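Local coordinates for putative uncharacterized protein (Leishmania major, PDB 3M3I) that is of unknown function but belongs to the DUF985 family of the cupin superfamily, whose beta-barrel fold it probably shares, at residues L75-S80 and G153-S158; Y38-V43 and T62-C67; W84-G89 and V136-E141. All coordinates share one frame; numbering follows the deposited sequence.

Contact 1 (L75-S80 and G153-S158); sequences LHRLCS and GAIFGS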
# COMPACT_ATOMS: atom_id res chain seq x y z
N LEU A 75 -4.47 15.33 -14.54
CA LEU A 75 -3.50 14.54 -15.30
C LEU A 75 -2.04 14.94 -15.03
O LEU A 75 -1.63 16.09 -15.24
CB LEU A 75 -3.82 14.60 -16.80
CG LEU A 75 -5.18 13.99 -17.22
CD1 LEU A 75 -5.32 13.90 -18.73
CD2 LEU A 75 -5.37 12.60 -16.63
N HIS A 76 -1.28 13.99 -14.53
CA HIS A 76 0.14 14.18 -14.25
C HIS A 76 0.93 12.91 -14.61
O HIS A 76 0.35 11.88 -14.96
CB HIS A 76 0.33 14.53 -12.78
CG HIS A 76 -0.11 13.45 -11.84
ND1 HIS A 76 -1.44 13.19 -11.58
CD2 HIS A 76 0.60 12.55 -11.12
CE1 HIS A 76 -1.53 12.19 -10.73
NE2 HIS A 76 -0.31 11.78 -10.44
N ARG A 77 2.24 12.99 -14.51
CA ARG A 77 3.07 11.86 -14.87
C ARG A 77 4.25 11.71 -13.90
O ARG A 77 4.80 12.71 -13.43
CB ARG A 77 3.54 12.00 -16.31
CG ARG A 77 4.44 10.87 -16.80
CD ARG A 77 5.39 11.38 -17.86
NE ARG A 77 4.77 11.45 -19.17
CZ ARG A 77 5.06 12.35 -20.11
NH1 ARG A 77 5.94 13.31 -19.89
NH2 ARG A 77 4.44 12.29 -21.27
N LEU A 78 4.59 10.46 -13.60
CA LEU A 78 5.71 10.13 -12.73
C LEU A 78 6.71 9.38 -13.59
O LEU A 78 6.50 9.23 -14.79
CB LEU A 78 5.24 9.26 -11.56
CG LEU A 78 4.25 9.90 -10.58
CD1 LEU A 78 3.57 8.87 -9.69
CD2 LEU A 78 4.92 10.95 -9.71
N CYS A 79 7.80 8.94 -13.01
CA CYS A 79 8.73 8.07 -13.72
C CYS A 79 8.90 6.71 -13.03
O CYS A 79 9.57 5.85 -13.56
CB CYS A 79 10.08 8.77 -13.95
SG CYS A 79 11.30 8.41 -12.72
N SER A 80 8.28 6.52 -11.87
CA SER A 80 8.22 5.23 -11.21
C SER A 80 6.76 4.80 -11.04
O SER A 80 5.86 5.62 -11.16
CB SER A 80 8.90 5.33 -9.85
OG SER A 80 10.22 5.83 -9.98
N GLY A 153 5.46 6.29 -16.19
CA GLY A 153 5.38 6.79 -17.55
C GLY A 153 3.96 7.00 -18.00
O GLY A 153 3.73 7.58 -19.04
N ALA A 154 2.99 6.53 -17.22
CA ALA A 154 1.59 6.75 -17.53
C ALA A 154 1.18 8.20 -17.25
O ALA A 154 1.62 8.78 -16.26
CB ALA A 154 0.69 5.79 -16.75
N ILE A 155 0.38 8.77 -18.14
CA ILE A 155 -0.34 10.01 -17.87
C ILE A 155 -1.65 9.61 -17.19
O ILE A 155 -2.47 8.92 -17.78
CB ILE A 155 -0.63 10.79 -19.16
CG1 ILE A 155 0.69 11.24 -19.83
CG2 ILE A 155 -1.50 12.02 -18.89
CD1 ILE A 155 0.53 11.57 -21.28
N PHE A 156 -1.84 10.04 -15.94
CA PHE A 156 -2.97 9.58 -15.13
C PHE A 156 -3.53 10.59 -14.12
O PHE A 156 -2.85 11.54 -13.73
CB PHE A 156 -2.60 8.30 -14.40
CG PHE A 156 -1.59 8.49 -13.30
CD1 PHE A 156 -0.30 8.85 -13.58
CD2 PHE A 156 -1.94 8.27 -11.98
CE1 PHE A 156 0.62 9.01 -12.58
CE2 PHE A 156 -1.01 8.43 -10.98
CZ PHE A 156 0.26 8.79 -11.28
N GLY A 157 -4.77 10.36 -13.69
CA GLY A 157 -5.42 11.25 -12.72
C GLY A 157 -6.49 10.49 -11.97
O GLY A 157 -6.69 9.32 -12.25
N SER A 158 -7.19 11.13 -11.03
CA SER A 158 -8.25 10.45 -10.31
C SER A 158 -9.47 11.33 -10.03
O SER A 158 -9.37 12.55 -10.04
CB SER A 158 -7.71 9.82 -9.02
OG SER A 158 -7.54 10.76 -7.98
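His-76 and Phe-156 face each other across two antiparallel segments, 75-80 and 153-158, as a hydrogen-bonded pair. Their two bonds are nearly straight at hydrogen: His-76 N to Phe-156 O, 3.0 Å, and Phe-156 N to His-76 O, also 3.0 Å. A CA-H...O contact from Leu-75 CA gives Phe-156 O a second neighbour. Beyond this short ladder the pairing fades, and Gly-153 N makes a weak bond to Leu-78 O.

On one face of the sheet the two rings meet obliquely, centroids 4.2 Å apart and planes at 47°. Each CG sits between its own backbone N and carbonyl carbon (chi1 62° for His-76, 70° for Phe-156). The imidazole comes in over one face of the phenyl ring, toward its rim, with His-76 NE2 3.2 Å from Phe-156 CZ. Its ND1 is hydrogen-bonded to His-74 O, which would help fix the ring's rotation. At the edge of the phenyl ring, in its plane, lies Leu-78 CD1, 3.7 Å from Phe-156 CZ.

The other face carries Arg-77 and Ile-155, which cross obliquely. The guanidinium passes Ile-155, with Arg-77 NH2 4.0 Å from Ile-155 CD1, and NH1 forms a salt bridge to Glu-188. Leu-75 CB meets Ile-155 CG2. Strands 76-77 and 155-159 are neighbours in the five-stranded antiparallel sheet, which, judged by family, is consistent with one wall of a cupin beta barrel.

Contact 2 (Y38-V43 and T62-C67); sequences YYSEVV and TIYFLC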
# COMPACT_ATOMS: atom_id res chain seq x y z
N TYR A 38 -6.25 15.79 -1.67
CA TYR A 38 -5.59 16.08 -0.39
C TYR A 38 -4.55 15.00 -0.06
O TYR A 38 -4.64 13.87 -0.53
CB TYR A 38 -6.66 16.23 0.70
CG TYR A 38 -7.69 17.30 0.34
CD1 TYR A 38 -8.75 17.02 -0.52
CD2 TYR A 38 -7.59 18.59 0.84
CE1 TYR A 38 -9.68 17.99 -0.87
CE2 TYR A 38 -8.52 19.57 0.50
CZ TYR A 38 -9.56 19.26 -0.36
OH TYR A 38 -10.49 20.23 -0.71
N TYR A 39 -3.54 15.34 0.74
CA TYR A 39 -2.49 14.38 1.04
C TYR A 39 -1.63 14.67 2.27
O TYR A 39 -1.68 15.73 2.85
CB TYR A 39 -1.58 14.21 -0.18
CG TYR A 39 -0.38 15.11 -0.19
CD1 TYR A 39 0.91 14.58 -0.22
CD2 TYR A 39 -0.52 16.49 -0.18
CE1 TYR A 39 2.01 15.40 -0.24
CE2 TYR A 39 0.58 17.31 -0.20
CZ TYR A 39 1.84 16.77 -0.22
OH TYR A 39 2.94 17.58 -0.25
N SER A 40 -0.83 13.68 2.67
CA SER A 40 0.29 13.91 3.57
C SER A 40 1.33 12.81 3.44
O SER A 40 0.99 11.66 3.23
CB SER A 40 -0.17 14.02 5.02
OG SER A 40 -0.75 12.81 5.43
N GLU A 41 2.60 13.17 3.55
CA GLU A 41 3.68 12.21 3.62
C GLU A 41 3.56 11.38 4.91
O GLU A 41 3.11 11.88 5.93
CB GLU A 41 5.03 12.92 3.51
CG GLU A 41 5.24 13.63 2.17
CD GLU A 41 6.60 14.33 2.04
OE1 GLU A 41 7.61 13.77 2.52
OE2 GLU A 41 6.67 15.43 1.43
N VAL A 42 3.94 10.11 4.83
CA VAL A 42 3.90 9.22 5.98
C VAL A 42 5.30 8.72 6.21
O VAL A 42 5.95 9.16 7.14
CB VAL A 42 2.89 8.07 5.77
CG1 VAL A 42 2.67 7.31 7.06
CG2 VAL A 42 1.57 8.64 5.27
N VAL A 43 5.79 7.84 5.34
CA VAL A 43 7.16 7.36 5.47
C VAL A 43 7.93 7.44 4.18
O VAL A 43 7.37 7.46 3.09
CB VAL A 43 7.23 5.91 6.01
CG1 VAL A 43 6.44 5.80 7.30
CG2 VAL A 43 6.74 4.93 4.97
N THR A 62 5.69 6.84 0.74
CA THR A 62 4.24 6.57 0.84
C THR A 62 3.49 7.81 1.25
O THR A 62 4.07 8.75 1.81
CB THR A 62 3.88 5.44 1.85
OG1 THR A 62 3.73 6.00 3.16
CG2 THR A 62 4.92 4.32 1.89
N ILE A 63 2.19 7.82 0.97
CA ILE A 63 1.30 8.92 1.33
C ILE A 63 -0.12 8.44 1.56
O ILE A 63 -0.50 7.38 1.11
CB ILE A 63 1.24 10.03 0.24
CG1 ILE A 63 0.58 9.53 -1.04
CG2 ILE A 63 2.63 10.58 -0.09
CD1 ILE A 63 0.21 10.65 -2.00
N TYR A 64 -0.89 9.24 2.29
CA TYR A 64 -2.33 9.14 2.31
C TYR A 64 -2.86 10.09 1.24
O TYR A 64 -2.45 11.23 1.17
CB TYR A 64 -2.85 9.57 3.66
CG TYR A 64 -2.62 8.61 4.80
CD1 TYR A 64 -3.23 7.35 4.83
CD2 TYR A 64 -1.86 8.97 5.89
CE1 TYR A 64 -3.05 6.50 5.90
CE2 TYR A 64 -1.67 8.12 6.96
CZ TYR A 64 -2.27 6.89 6.96
OH TYR A 64 -2.08 6.05 8.04
N PHE A 65 -3.76 9.62 0.39
CA PHE A 65 -4.36 10.48 -0.62
C PHE A 65 -5.88 10.43 -0.55
O PHE A 65 -6.45 9.36 -0.60
CB PHE A 65 -3.88 10.07 -2.02
CG PHE A 65 -4.37 10.98 -3.09
CD1 PHE A 65 -3.75 12.20 -3.32
CD2 PHE A 65 -5.47 10.65 -3.84
CE1 PHE A 65 -4.20 13.05 -4.30
CE2 PHE A 65 -5.94 11.50 -4.83
CZ PHE A 65 -5.30 12.71 -5.06
N LEU A 66 -6.51 11.60 -0.45
CA LEU A 66 -7.98 11.69 -0.47
C LEU A 66 -8.43 12.55 -1.66
O LEU A 66 -7.80 13.54 -2.01
CB LEU A 66 -8.52 12.22 0.87
CG LEU A 66 -10.03 12.45 1.07
CD1 LEU A 66 -10.43 12.38 2.56
CD2 LEU A 66 -10.46 13.79 0.49
N CYS A 67 -9.53 12.13 -2.28
CA CYS A 67 -10.06 12.72 -3.51
C CYS A 67 -11.55 13.02 -3.26
O CYS A 67 -12.21 12.26 -2.58
CB CYS A 67 -9.89 11.71 -4.63
SG CYS A 67 -10.00 12.29 -6.34
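Val-42 and Tyr-64 meet on an antiparallel beta ladder, formed by strands 38-43 and 62-67 at an axis separation of 4.7 Å and an angle of 175°, within the larger sheet of this cupin-family protein. Tyr-38 pairs with Leu-66 and Ser-40 with Tyr-64 through reciprocal backbone bonds; Tyr-39 with Phe-65 and Glu-41 with Ile-63 are the non-hydrogen-bonded pairs between and beyond them.

Tyr-38, Ser-40, Tyr-64 and Leu-66 share one face. The Tyr-38 ring leans on Leu-66, its CD1 lying 3.8 Å from Leu-66 CD2. A chi1 of 178° puts Leu-66 CG anti to the backbone N, and the CD2 branch makes the contact. Val-42 meets Tyr-64 at about a right angle: Val-42 CG2 touches Tyr-64 CD2 at 3.5 Å and also nears CE2, while Ser-40 OG lies at the edge of the same ring, near its plane.

On the other face, Ile-63 CG2 approaches the edge of the Tyr-39 ring at CD1. Phe-65, with CG anti to its backbone N (chi1 -175°), has CD1 3.4 Å from Tyr-38 O, and Tyr-39 CB is near that same CD1. Tyr-39 also makes an edge-to-face contact with His-33, and Phe-65 meets Trp-84.

The far end lies at the dimer interface, where Thr-62 OG1 is hydrogen-bonded to OE1 of Gln-147 of the second subunit. Within the chain Thr-62 OG1 lies 3.4 Å from Val-42 CB, and the Thr-62 methyl CG2 packs 3.6 Å from Val-43 CG2.

Contact 3 (W84-G89 and V136-E141); sequences WMYHAG and VGARVE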
# COMPACT_ATOMS: atom_id res chain seq x y z
N TRP A 84 -1.86 2.06 -5.56
CA TRP A 84 -3.01 2.67 -4.88
C TRP A 84 -3.82 1.64 -4.08
O TRP A 84 -4.36 0.73 -4.66
CB TRP A 84 -3.94 3.28 -5.93
CG TRP A 84 -3.34 4.42 -6.63
CD1 TRP A 84 -2.27 4.39 -7.47
CD2 TRP A 84 -3.78 5.78 -6.57
NE1 TRP A 84 -2.00 5.66 -7.93
CE2 TRP A 84 -2.91 6.53 -7.39
CE3 TRP A 84 -4.81 6.43 -5.89
CZ2 TRP A 84 -3.04 7.90 -7.55
CZ3 TRP A 84 -4.95 7.80 -6.05
CH2 TRP A 84 -4.06 8.52 -6.88
N MET A 85 -3.95 1.83 -2.76
CA MET A 85 -4.64 0.89 -1.86
C MET A 85 -5.89 1.53 -1.25
O MET A 85 -5.76 2.51 -0.56
CB MET A 85 -3.73 0.50 -0.69
CG MET A 85 -2.91 -0.74 -0.87
SD MET A 85 -1.34 -0.55 -1.70
CE MET A 85 -0.67 0.97 -1.03
N TYR A 86 -7.06 0.92 -1.46
CA TYR A 86 -8.31 1.42 -0.91
C TYR A 86 -8.42 1.26 0.63
O TYR A 86 -8.16 0.20 1.18
CB TYR A 86 -9.50 0.71 -1.58
CG TYR A 86 -10.83 1.05 -0.94
CD1 TYR A 86 -11.28 0.36 0.19
CD2 TYR A 86 -11.63 2.08 -1.45
CE1 TYR A 86 -12.51 0.67 0.78
CE2 TYR A 86 -12.87 2.40 -0.86
CZ TYR A 86 -13.29 1.69 0.26
OH TYR A 86 -14.47 2.00 0.87
N HIS A 87 -8.84 2.34 1.31
CA HIS A 87 -9.04 2.35 2.77
C HIS A 87 -10.49 2.62 3.17
O HIS A 87 -11.02 1.93 4.04
CB HIS A 87 -8.16 3.41 3.43
CG HIS A 87 -6.70 3.07 3.45
ND1 HIS A 87 -6.23 1.80 3.72
CD2 HIS A 87 -5.60 3.84 3.28
CE1 HIS A 87 -4.91 1.80 3.69
NE2 HIS A 87 -4.51 3.03 3.43
N ALA A 88 -11.11 3.63 2.57
CA ALA A 88 -12.47 4.05 2.95
C ALA A 88 -13.19 4.95 1.92
O ALA A 88 -12.59 5.45 0.97
CB ALA A 88 -12.44 4.74 4.32
N GLY A 89 -14.50 5.11 2.13
CA GLY A 89 -15.35 5.97 1.30
C GLY A 89 -15.76 5.32 -0.01
O GLY A 89 -15.72 4.11 -0.15
N VAL A 136 -10.66 1.82 -7.99
CA VAL A 136 -10.01 1.32 -6.78
C VAL A 136 -11.06 1.34 -5.68
O VAL A 136 -11.56 2.40 -5.32
CB VAL A 136 -8.80 2.21 -6.38
CG1 VAL A 136 -8.26 1.84 -4.97
CG2 VAL A 136 -7.71 2.09 -7.42
N GLY A 137 -11.42 0.16 -5.17
CA GLY A 137 -12.55 0.06 -4.22
C GLY A 137 -12.66 -1.31 -3.57
O GLY A 137 -11.83 -2.18 -3.83
N ALA A 138 -13.69 -1.48 -2.74
CA ALA A 138 -13.87 -2.70 -1.93
C ALA A 138 -15.03 -3.60 -2.36
O ALA A 138 -15.24 -4.66 -1.77
CB ALA A 138 -14.03 -2.32 -0.45
N ARG A 139 -15.81 -3.18 -3.36
CA ARG A 139 -16.80 -4.06 -3.94
C ARG A 139 -16.17 -4.69 -5.16
O ARG A 139 -16.41 -4.27 -6.30
CB ARG A 139 -18.08 -3.32 -4.30
CG ARG A 139 -18.86 -2.82 -3.10
CD ARG A 139 -19.52 -1.50 -3.45
NE ARG A 139 -20.55 -1.08 -2.50
CZ ARG A 139 -21.20 0.08 -2.59
NH1 ARG A 139 -20.92 0.94 -3.57
NH2 ARG A 139 -22.11 0.40 -1.69
N VAL A 140 -15.37 -5.71 -4.89
CA VAL A 140 -14.67 -6.45 -5.94
C VAL A 140 -15.62 -7.25 -6.82
O VAL A 140 -15.26 -7.61 -7.94
CB VAL A 140 -13.64 -7.40 -5.35
CG1 VAL A 140 -12.55 -6.58 -4.61
CG2 VAL A 140 -14.33 -8.44 -4.46
N GLU A 141 -16.82 -7.51 -6.31
CA GLU A 141 -17.86 -8.18 -7.07
C GLU A 141 -18.49 -7.28 -8.12
O GLU A 141 -19.26 -7.75 -8.96
CB GLU A 141 -18.89 -8.84 -6.13
CG GLU A 141 -19.76 -7.90 -5.28
CD GLU A 141 -19.06 -7.23 -4.09
OE1 GLU A 141 -19.78 -6.71 -3.22
OE2 GLU A 141 -17.81 -7.17 -4.03
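Tyr-86 and the chain at Gly-137 and Ala-138 join strand 81-87 in one sheet to the loop leaving strand 130-136 in the other, a packing contact between the two sheets of what is, by family, a cupin-type beta barrel. No hydrogen bond crosses it.

The Tyr-86 ring and Val-136 carry the contact. With CG anti to the backbone N (chi1 173°), the ring starts out toward the loop, and the backbone of the loop passes over one of its faces. Ala-138 N stands 4.1 Å above the centre of the Tyr-86 ring, whereas Gly-137 C is offset toward the rim. Gly-137 CA comes within 3.5 Å of Tyr-86 CD2, and the methyl CB of Ala-138 lies 3.6 Å from Tyr-86 CE1. Ala-88 N lies over the opposite face, so that backbone from both segments brackets the ring.

Beside the ring, Val-136 CG1 packs 3.8 Å from Tyr-86 CB. The other Val-136 methyl, CG2, meets Trp-84 CB at 4.2 Å, while the indole itself leads away from this segment. Leu-92 and Leu-94 of strand 92-98 touch both Trp-84 and Val-136, enlarging the apolar cluster. Tyr-86 O and His-87 ND1 exchange hydrogen bonds with His-87 and Tyr-86 of the second subunit, placing this strand at the dimer interface.

The hydroxyl is held within its own segment: Tyr-86 OH donates to Gly-89 O at 2.7 Å, and this acceptor lies at the ring edge, in its plane. The chemistry thus divides, with the polar tip tied to Gly-89, just past the corner the chain turns at Ala-88, and the ring left to pack against the loop.

Read from the N terminus, contact 2 closes first, joining 38-43 to 62-67 across an 18-residue connection. The chain then enters 75-80, opening contact 1, which closes only at 153-158. Contact 3, between 84-89 and 136-141, nests inside that long loop, while contact 2 precedes both in series. Contact 2 lies in the seven-stranded sheet and contact 1 in the five-stranded one; contact 3 bridges the two. Their side chains also touch one another: Trp-84 of contact 3 meets Phe-65 of contact 2 and Phe-156 of contact 1, and Ser-158 packs against Cys-67. Contacts 2 and 3 also reach the second subunit.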